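Local structure of O-methyltransferase (Saccharopolyspora spinosa, 4CE0) at residues D212-P217 against T242-R247; D61-C66 against F208-D213. The protein probably transfers a methyl group from S-adenosylmethionine to the 4'-hydroxyl of the rhamnose in spinosyn biosynthesis, as a magnesium-binding O-methyltransferase. All coordinates share one frame; numbering follows the deposited sequence.

How the contacts relate
Both contacts hang on strand 207-211 and the two aspartates that follow it, Asp212 and Asp213, which bind magnesium. Contact 2 is core: segment 61-66 of helix 56-73 lies against one face of the sheet, and side chains do nearly all the touching, a cysteine on a phenyl ring and an isoleucine among helix residues. Contact 1 is partly buried, at the metal site itself, two of whose three aspartates it holds; here backbone carbonyls, one weak hydrogen bond and an alanine methyl do most of the touching. The two meet directly, since strands 207-211 and 244-247 are antiparallel neighbours, with probable hydrogen bonds from Ile211 N to Ala244 O and from Trp246 N to Val209 O.

Contact 1: D212-P217 against T242-R247. With MG (magnesium ion), chain C.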
loop_
_atom_site.group_PDB
_atom_site.type_symbol
_atom_site.label_atom_id
_atom_site.label_comp_id
_atom_site.label_asym_id
_atom_site.label_seq_id
_atom_site.Cartn_x
_atom_site.Cartn_y
_atom_site.Cartn_z
ATOM N N ASP A 212 18.422 0.135 -16.035
ATOM C CA ASP A 212 17.508 -0.885 -15.587
ATOM C C ASP A 212 17.748 -2.217 -16.306
ATOM O O ASP A 212 17.494 -3.261 -15.732
ATOM C CB ASP A 212 16.045 -0.439 -15.760
ATOM C CG ASP A 212 15.069 -1.400 -15.100
ATOM O OD1 ASP A 212 14.974 -1.373 -13.852
ATOM O OD2 ASP A 212 14.412 -2.201 -15.808
ATOM N N ASP A 213 18.219 -2.158 -17.552
ATOM C CA ASP A 213 18.426 -3.346 -18.384
ATOM C C ASP A 213 19.834 -3.407 -18.939
ATOM O O ASP A 213 20.044 -3.689 -20.129
ATOM C CB ASP A 213 17.448 -3.353 -19.564
ATOM C CG ASP A 213 16.028 -3.549 -19.123
ATOM O OD1 ASP A 213 15.628 -4.718 -18.921
ATOM O OD2 ASP A 213 15.329 -2.536 -18.934
ATOM N N TYR A 214 20.801 -3.189 -18.067
ATOM C CA TYR A 214 22.200 -3.212 -18.474
ATOM C C TYR A 214 22.605 -4.480 -19.221
ATOM O O TYR A 214 23.589 -4.462 -19.948
ATOM C CB TYR A 214 23.105 -3.091 -17.259
ATOM C CG TYR A 214 24.568 -3.105 -17.625
ATOM C CD1 TYR A 214 25.085 -2.232 -18.567
ATOM C CD2 TYR A 214 25.433 -4.002 -17.029
ATOM C CE1 TYR A 214 26.448 -2.263 -18.915
ATOM C CE2 TYR A 214 26.792 -4.049 -17.351
ATOM C CZ TYR A 214 27.291 -3.174 -18.297
ATOM O OH TYR A 214 28.625 -3.196 -18.607
ATOM N N PHE A 215 21.882 -5.577 -19.044
ATOM C CA PHE A 215 22.370 -6.853 -19.602
ATOM C C PHE A 215 21.687 -7.188 -20.885
ATOM O O PHE A 215 22.016 -8.157 -21.556
ATOM C CB PHE A 215 22.321 -7.950 -18.566
ATOM C CG PHE A 215 23.075 -7.570 -17.330
ATOM C CD1 PHE A 215 24.418 -7.265 -17.388
ATOM C CD2 PHE A 215 22.430 -7.423 -16.140
ATOM C CE1 PHE A 215 25.079 -6.856 -16.257
ATOM C CE2 PHE A 215 23.089 -7.022 -14.991
ATOM C CZ PHE A 215 24.404 -6.735 -15.044
ATOM N N LEU A 216 20.792 -6.291 -21.258
ATOM C CA LEU A 216 20.185 -6.282 -22.557
ATOM C C LEU A 216 21.260 -5.773 -23.506
ATOM O O LEU A 216 21.789 -4.681 -23.278
ATOM C CB LEU A 216 18.976 -5.335 -22.549
ATOM C CG LEU A 216 18.052 -5.318 -23.769
ATOM C CD1 LEU A 216 17.226 -6.594 -23.790
ATOM C CD2 LEU A 216 17.133 -4.059 -23.812
ATOM N N PRO A 217 21.643 -6.579 -24.531
ATOM C CA PRO A 217 22.496 -5.987 -25.563
ATOM C C PRO A 217 21.598 -4.989 -26.271
ATOM O O PRO A 217 20.410 -5.285 -26.434
ATOM C CB PRO A 217 22.864 -7.178 -26.456
ATOM C CG PRO A 217 21.678 -8.105 -26.316
ATOM C CD PRO A 217 21.204 -7.939 -24.896
ATOM N N THR A 242 20.211 -8.093 -13.939
ATOM C CA THR A 242 19.451 -7.419 -14.993
ATOM C C THR A 242 19.855 -5.934 -15.046
ATOM O O THR A 242 20.389 -5.461 -16.029
ATOM C CB THR A 242 17.939 -7.522 -14.740
ATOM O OG1 THR A 242 17.541 -8.886 -14.866
ATOM C CG2 THR A 242 17.137 -6.655 -15.730
ATOM N N GLY A 243 19.588 -5.234 -13.950
ATOM C CA GLY A 243 19.924 -3.847 -13.801
ATOM C C GLY A 243 21.321 -3.677 -13.254
ATOM O O GLY A 243 21.894 -4.576 -12.628
ATOM N N ALA A 244 21.872 -2.504 -13.495
ATOM C CA ALA A 244 23.172 -2.177 -12.978
ATOM C C ALA A 244 23.202 -0.699 -12.724
ATOM O O ALA A 244 22.363 0.028 -13.234
ATOM C CB ALA A 244 24.248 -2.575 -13.994
ATOM N N TYR A 245 24.183 -0.235 -11.953
ATOM C CA TYR A 245 24.272 1.189 -11.722
ATOM C C TYR A 245 25.693 1.587 -11.400
ATOM O O TYR A 245 26.567 0.735 -11.117
ATOM C CB TYR A 245 23.346 1.579 -10.565
ATOM C CG TYR A 245 23.828 1.133 -9.216
ATOM C CD1 TYR A 245 23.588 -0.172 -8.757
ATOM C CD2 TYR A 245 24.536 1.996 -8.395
ATOM C CE1 TYR A 245 24.020 -0.596 -7.498
ATOM C CE2 TYR A 245 24.988 1.586 -7.134
ATOM C CZ TYR A 245 24.726 0.294 -6.690
ATOM O OH TYR A 245 25.168 -0.090 -5.441
ATOM N N TRP A 246 25.934 2.884 -11.460
ATOM C CA TRP A 246 27.168 3.404 -10.914
ATOM C C TRP A 246 26.930 4.743 -10.301
ATOM O O TRP A 246 25.895 5.398 -10.544
ATOM C CB TRP A 246 28.286 3.428 -11.964
ATOM C CG TRP A 246 28.359 4.616 -12.906
ATOM C CD1 TRP A 246 28.973 5.813 -12.672
ATOM C CD2 TRP A 246 27.845 4.683 -14.249
ATOM N NE1 TRP A 246 28.858 6.628 -13.782
ATOM C CE2 TRP A 246 28.179 5.952 -14.761
ATOM C CE3 TRP A 246 27.136 3.791 -15.058
ATOM C CZ2 TRP A 246 27.824 6.352 -16.049
ATOM C CZ3 TRP A 246 26.793 4.189 -16.335
ATOM C CH2 TRP A 246 27.146 5.455 -16.822
ATOM N N ARG A 247 27.890 5.136 -9.475
ATOM C CA ARG A 247 27.855 6.435 -8.804
ATOM C C ARG A 247 28.925 7.365 -9.363
ATOM O O ARG A 247 30.096 7.021 -9.428
ATOM C CB ARG A 247 28.067 6.240 -7.300
ATOM C CG ARG A 247 27.716 7.490 -6.477
ATOM C CD ARG A 247 27.845 7.289 -4.977
ATOM N NE ARG A 247 27.192 8.393 -4.269
ATOM C CZ ARG A 247 26.891 8.404 -2.973
ATOM N NH1 ARG A 247 27.141 7.357 -2.210
ATOM N NH2 ARG A 247 26.290 9.458 -2.440
HETATM MG MG MG C . 13.726 -2.123 -17.673
HETATM O O HOH W 1 13.328 -4.366 -17.643
HETATM O O HOH W 2 11.690 -2.325 -16.945
HETATM O O HOH W 3 12.689 -2.424 -19.456
#
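The Phe215 ring meets Thr242 at its edge, where the backbone N of Thr242 lies in the ring plane. One face of the same ring is covered by CB of Tyr214, 4.2 Å above the plane over its centre. CZ of Phe215 in turn lies in the plane of the Tyr214 ring, at its edge. The Ala244 methyl packs against the root of the tyrosine, CB to CB 3.5 Å; CG of Tyr214 is anti to the backbone N (chi1 -180°), and the methyl also touches CG and CD2 of the ring, whose far end leads away. Within a type I turn from Asp213 to Leu216, Phe215 N makes a weak hydrogen bond to Thr242 O, 3.4 Å and 134°; that carbonyl lies too near the phenyl ring in the model, so the bond is doubtful. CG2 of Thr242 touches the carbonyl O of Asp212 at 3.4 Å. The CB atoms of both aspartates point away from segment 242-247, though Asp213 runs side by side with Thr242. Asp212 OD2 and Asp213 OD2 bind magnesium at 2.0 and 2.1 Å, alongside Asp185 and three waters. Salt bridges to Arg183 and Arg59 hold OD1 of Asp212, fixing the carboxylate's rotation. The turn lies between strand 207-211 and helix 219-230, whose Gln220 touches both aromatic residues, while Ala244 starts antiparallel strand 244-247.

Contact 2: D61-C66 against F208-D213; sequences DNLQHC and FVIIDD. With MG (magnesium ion), chain C.
Helix-on-sheet packing in the buried core joins Cys66, Leu63 and Asn62 to Phe208 and Ile210, on one face of the Rossmann-like methyltransferase fold. The helix runs nearly antiparallel to strand 208-211, at 172° with the axes 10.2 Å apart. Cys66 makes a sulfur-aromatic contact: SG stands over one face of the Phe208 ring, shifted toward the rim, 3.8 Å from the centroid and 25° off the normal. CB of Cys66 adds a CH-pi contact over the same ring, 3.9 Å from the centroid, and the carbonyl O of Cys66 touches CE1 of Phe208. SG lies beside the N of Cys66 itself, anti to its carbonyl carbon (chi1 -65°), and also touches CD1 of Ile210 at 3.8 Å. That CD1 is where the helix side chains converge. Asn62 and Ile210 meet tip to tip, OD1 to CD1 3.6 Å, while Leu63 crosses the isoleucine at about a right angle, CD1 to CD1 3.9 Å. Alternation along the strand puts Phe208 and Ile210 toward the helix and Val209 away from it. Around this core, Leu63 also packs on Ala89 and Met93 of helix 88-100, Asn62 and Phe208 touch Tyr245 of strand 244-247, and Phe208 and Ile210 bond through their backbones to the parallel strand 179-184.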
loop_
_atom_site.group_PDB
_atom_site.type_symbol
_atom_site.label_atom_id
_atom_site.label_comp_id
_atom_site.label_asym_id
_atom_site.label_seq_id
_atom_site.Cartn_x
_atom_site.Cartn_y
_atom_site.Cartn_z
ATOM N N ASP A 61 14.294 -1.711 -4.492
ATOM C CA ASP A 61 15.160 -1.569 -3.314
ATOM C C ASP A 61 16.425 -0.820 -3.706
ATOM O O ASP A 61 16.987 -0.024 -2.941
ATOM C CB ASP A 61 15.587 -2.912 -2.715
ATOM C CG ASP A 61 14.440 -3.680 -2.060
ATOM O OD1 ASP A 61 13.368 -3.107 -1.784
ATOM O OD2 ASP A 61 14.632 -4.891 -1.809
ATOM N N ASN A 62 16.933 -1.107 -4.885
ATOM C CA ASN A 62 18.105 -0.368 -5.341
ATOM C C ASN A 62 17.756 1.108 -5.471
ATOM O O ASN A 62 18.529 2.019 -5.072
ATOM C CB ASN A 62 18.612 -0.941 -6.666
ATOM C CG ASN A 62 19.577 -0.001 -7.373
ATOM O OD1 ASN A 62 19.176 0.771 -8.250
ATOM N ND2 ASN A 62 20.830 -0.028 -6.962
ATOM N N LEU A 63 16.571 1.377 -6.007
ATOM C CA LEU A 63 16.176 2.776 -6.243
ATOM C C LEU A 63 16.096 3.507 -4.904
ATOM O O LEU A 63 16.563 4.636 -4.765
ATOM C CB LEU A 63 14.855 2.821 -6.997
ATOM C CG LEU A 63 14.317 4.177 -7.461
ATOM C CD1 LEU A 63 15.373 4.995 -8.116
ATOM C CD2 LEU A 63 13.151 3.964 -8.447
ATOM N N GLN A 64 15.574 2.829 -3.893
ATOM C CA GLN A 64 15.453 3.422 -2.562
ATOM C C GLN A 64 16.850 3.700 -1.963
ATOM O O GLN A 64 17.056 4.736 -1.358
ATOM C CB GLN A 64 14.695 2.491 -1.625
ATOM C CG GLN A 64 14.536 3.079 -0.195
ATOM C CD GLN A 64 13.604 2.261 0.678
ATOM O OE1 GLN A 64 12.892 1.389 0.192
ATOM N NE2 GLN A 64 13.628 2.527 1.990
ATOM N N HIS A 65 17.770 2.745 -2.097
ATOM C CA HIS A 65 19.159 2.881 -1.600
ATOM C C HIS A 65 19.803 4.108 -2.207
ATOM O O HIS A 65 20.370 4.944 -1.497
ATOM C CB HIS A 65 19.994 1.640 -1.980
ATOM C CG HIS A 65 21.460 1.768 -1.669
ATOM N ND1 HIS A 65 22.365 2.323 -2.550
ATOM C CD2 HIS A 65 22.166 1.412 -0.572
ATOM C CE1 HIS A 65 23.570 2.308 -2.005
ATOM N NE2 HIS A 65 23.480 1.753 -0.810
ATOM N N CYS A 66 19.670 4.260 -3.530
ATOM C CA CYS A 66 20.253 5.419 -4.223
ATOM C C CYS A 66 19.631 6.773 -3.815
ATOM O O CYS A 66 20.325 7.751 -3.570
ATOM C CB CYS A 66 20.153 5.247 -5.748
ATOM S SG CYS A 66 21.131 3.841 -6.393
ATOM N N PHE A 208 23.725 9.258 -8.964
ATOM C CA PHE A 208 23.651 7.883 -9.450
ATOM C C PHE A 208 23.089 7.797 -10.849
ATOM O O PHE A 208 22.081 8.459 -11.199
ATOM C CB PHE A 208 22.750 7.041 -8.537
ATOM C CG PHE A 208 23.345 6.739 -7.195
ATOM C CD1 PHE A 208 23.145 7.603 -6.125
ATOM C CD2 PHE A 208 24.086 5.564 -6.992
ATOM C CE1 PHE A 208 23.696 7.334 -4.886
ATOM C CE2 PHE A 208 24.629 5.286 -5.756
ATOM C CZ PHE A 208 24.435 6.165 -4.693
ATOM N N VAL A 209 23.725 6.948 -11.645
ATOM C CA VAL A 209 23.117 6.467 -12.877
ATOM C C VAL A 209 22.691 5.026 -12.660
ATOM O O VAL A 209 23.513 4.166 -12.285
ATOM C CB VAL A 209 24.066 6.489 -14.090
ATOM C CG1 VAL A 209 23.269 6.112 -15.320
ATOM C CG2 VAL A 209 24.659 7.818 -14.265
ATOM N N ILE A 210 21.404 4.783 -12.906
ATOM C CA ILE A 210 20.810 3.475 -12.811
ATOM C C ILE A 210 20.398 2.991 -14.206
ATOM O O ILE A 210 19.693 3.673 -14.950
ATOM C CB ILE A 210 19.613 3.506 -11.865
ATOM C CG1 ILE A 210 20.063 3.843 -10.441
ATOM C CG2 ILE A 210 18.909 2.163 -11.846
ATOM C CD1 ILE A 210 18.927 4.125 -9.521
ATOM N N ILE A 211 20.873 1.814 -14.574
ATOM C CA ILE A 211 20.599 1.252 -15.906
ATOM C C ILE A 211 19.700 0.027 -15.700
ATOM O O ILE A 211 20.160 -1.016 -15.251
ATOM C CB ILE A 211 21.869 0.815 -16.615
ATOM C CG1 ILE A 211 22.941 1.907 -16.588
ATOM C CG2 ILE A 211 21.550 0.410 -18.049
ATOM C CD1 ILE A 211 22.637 3.111 -17.464
ATOM N N ASP A 212 18.422 0.135 -16.035
ATOM C CA ASP A 212 17.508 -0.885 -15.587
ATOM C C ASP A 212 17.748 -2.217 -16.306
ATOM O O ASP A 212 17.494 -3.261 -15.732
ATOM C CB ASP A 212 16.045 -0.439 -15.760
ATOM C CG ASP A 212 15.069 -1.400 -15.100
ATOM O OD1 ASP A 212 14.974 -1.373 -13.852
ATOM O OD2 ASP A 212 14.412 -2.201 -15.808
ATOM N N ASP A 213 18.219 -2.158 -17.552
ATOM C CA ASP A 213 18.426 -3.346 -18.384
ATOM C C ASP A 213 19.834 -3.407 -18.939
ATOM O O ASP A 213 20.044 -3.689 -20.129
ATOM C CB ASP A 213 17.448 -3.353 -19.564
ATOM C CG ASP A 213 16.028 -3.549 -19.123
ATOM O OD1 ASP A 213 15.628 -4.718 -18.921
ATOM O OD2 ASP A 213 15.329 -2.536 -18.934
HETATM MG MG MG C . 13.726 -2.123 -17.673
HETATM O O HOH W 1 13.328 -4.366 -17.643
HETATM O O HOH W 2 11.690 -2.325 -16.945
HETATM O O HOH W 3 12.689 -2.424 -19.456
#